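Local coordinates for CRISPR-associated endonuclease/helicase Cas3 (Thermus thermophilus HB8, PDB 3SK9), which cleaves single-stranded DNA through its metal-dependent N-terminal HD domain, the part described here, in CRISPR defence against viruses and plasmids, at residues 15-20 / 24-29. Residues are numbered along the deposited sequence; the frame is centred on the assembly and turned at random.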
# COMPACT_ATOMS: atom_id res chain seq x y z
N LEU A 15 -12.12 -11.20 -1.80
CA LEU A 15 -12.73 -10.74 -0.55
C LEU A 15 -12.50 -11.67 0.65
O LEU A 15 -12.47 -11.22 1.80
CB LEU A 15 -14.23 -10.46 -0.75
CG LEU A 15 -14.52 -9.31 -1.77
CD1 LEU A 15 -16.01 -9.23 -2.27
CD2 LEU A 15 -14.08 -7.97 -1.21
N TRP A 16 -12.25 -12.95 0.38
CA TRP A 16 -12.04 -13.93 1.44
C TRP A 16 -10.66 -13.83 2.06
O TRP A 16 -10.47 -14.19 3.22
CB TRP A 16 -12.26 -15.37 0.92
CG TRP A 16 -11.84 -16.46 1.89
CD1 TRP A 16 -12.59 -17.01 2.92
CD2 TRP A 16 -10.58 -17.17 1.90
NE1 TRP A 16 -11.87 -17.99 3.56
CE2 TRP A 16 -10.63 -18.10 2.97
CE3 TRP A 16 -9.42 -17.10 1.13
CZ2 TRP A 16 -9.56 -18.96 3.26
CZ3 TRP A 16 -8.35 -17.96 1.44
CH2 TRP A 16 -8.44 -18.87 2.49
N ALA A 17 -9.67 -13.38 1.27
CA ALA A 17 -8.31 -13.21 1.78
C ALA A 17 -8.35 -12.33 3.01
O ALA A 17 -9.00 -11.30 2.99
CB ALA A 17 -7.44 -12.59 0.72
N LYS A 18 -7.69 -12.76 4.09
CA LYS A 18 -7.65 -11.99 5.35
C LYS A 18 -6.34 -11.25 5.62
O LYS A 18 -5.27 -11.63 5.10
CB LYS A 18 -7.89 -12.94 6.53
CG LYS A 18 -9.12 -13.85 6.32
CD LYS A 18 -10.39 -13.03 6.29
CE LYS A 18 -11.66 -13.93 6.45
NZ LYS A 18 -11.54 -15.11 5.57
N SER A 19 -6.39 -10.22 6.47
CA SER A 19 -5.15 -9.59 6.93
C SER A 19 -5.19 -9.49 8.46
O SER A 19 -6.04 -8.79 9.02
CB SER A 19 -4.99 -8.19 6.36
OG SER A 19 -3.78 -7.59 6.84
N GLY A 20 -4.31 -10.22 9.13
CA GLY A 20 -4.08 -9.99 10.54
C GLY A 20 -5.12 -10.58 11.48
O GLY A 20 -4.84 -10.75 12.67
N HIS A 24 -11.02 -9.49 9.42
CA HIS A 24 -10.49 -8.26 8.76
C HIS A 24 -10.03 -8.66 7.36
O HIS A 24 -8.98 -9.28 7.19
CB HIS A 24 -9.32 -7.72 9.60
CG HIS A 24 -8.88 -6.33 9.22
ND1 HIS A 24 -9.75 -5.28 9.09
CD2 HIS A 24 -7.63 -5.82 9.05
CE1 HIS A 24 -9.08 -4.18 8.81
NE2 HIS A 24 -7.79 -4.48 8.76
N PRO A 25 -10.86 -8.40 6.36
CA PRO A 25 -10.44 -8.78 5.01
C PRO A 25 -9.16 -8.04 4.59
O PRO A 25 -8.98 -6.87 4.98
CB PRO A 25 -11.64 -8.31 4.13
CG PRO A 25 -12.85 -8.41 5.05
CD PRO A 25 -12.29 -8.02 6.44
N LEU A 26 -8.35 -8.66 3.74
CA LEU A 26 -7.16 -8.02 3.20
C LEU A 26 -7.59 -6.71 2.53
O LEU A 26 -6.91 -5.69 2.69
CB LEU A 26 -6.50 -8.92 2.17
CG LEU A 26 -5.23 -8.35 1.49
CD1 LEU A 26 -4.23 -7.89 2.53
CD2 LEU A 26 -4.63 -9.46 0.61
N LEU A 27 -8.70 -6.70 1.79
CA LEU A 27 -9.09 -5.47 1.08
C LEU A 27 -9.34 -4.31 2.06
O LEU A 27 -9.02 -3.14 1.75
CB LEU A 27 -10.36 -5.69 0.25
CG LEU A 27 -10.88 -4.46 -0.49
CD1 LEU A 27 -9.88 -3.92 -1.52
CD2 LEU A 27 -12.22 -4.85 -1.15
N ALA A 28 -9.91 -4.62 3.23
CA ALA A 28 -10.14 -3.60 4.26
C ALA A 28 -8.81 -3.03 4.72
O ALA A 28 -8.68 -1.81 4.88
CB ALA A 28 -10.90 -4.19 5.43
N HIS A 29 -7.82 -3.89 4.94
CA HIS A 29 -6.51 -3.42 5.36
C HIS A 29 -5.88 -2.57 4.26
O HIS A 29 -5.25 -1.56 4.54
CB HIS A 29 -5.60 -4.60 5.69
CG HIS A 29 -4.23 -4.17 6.11
ND1 HIS A 29 -3.99 -3.48 7.27
CD2 HIS A 29 -3.03 -4.30 5.50
CE1 HIS A 29 -2.70 -3.21 7.37
NE2 HIS A 29 -2.09 -3.70 6.30
O HOH W 1 -9.88 -9.29 1.09
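Ser-19 reaches across to His-29 and joins the chain leaving helix 10-16 to the metal site of the HD nuclease domain. Its CB packs on His-29 CB at 3.7 Å and on Leu-26, touching CA and CD1. OG, turned anti to the backbone N (chi1 180°), then comes over one face of the imidazole, 3.5 Å from His-29 CG, and hydrogen-bonds Lys-78. His-29, a divalent-metal ligand, hydrogen-bonds Asp-210 OD1 through NE2 and touches Asp-75, two further ligands of the site. The serine thus packs over a face of the His-29 ring, whose rotation the Asp-210 bond probably helps to fix.

Two straight backbone bonds, forming a single bridge between Lys-18 and Pro-25, hold the segments together: Leu-26 N to Ala-17 O at 2.8 Å, and Ser-19 N to His-24 O, also 2.8 Å. A water bridges Ala-17 O and Leu-27 N, accepting from Leu-27 N at 2.9 Å and probably donating to Ala-17 O. Pro-25 is the N-cap residue of helix 26-43, and the N-H groups of Leu-26 and Leu-27 belong to its first turn, so they find acceptors outside it. Beside the Ser-19 N to His-24 O bond, the His-24 ring sets its CD2 edge in plane against Ser-19 O, 3.4 Å away, and meets the ring of Tyr-221. Lys-18 bends at chi2 and chi4, which folds NZ back onto Trp-16 O at 2.7 Å.

Leu-15 and Leu-27 run side by side, their CD2 methyls 3.6 Å apart, and continue onto helix 165-181 through Trp-172 and Leu-173. Helix 165-181 thus lies beside the leucines; at the His-29 end stand Asp-210 on helix 196-213 and the loop carrying Asp-75.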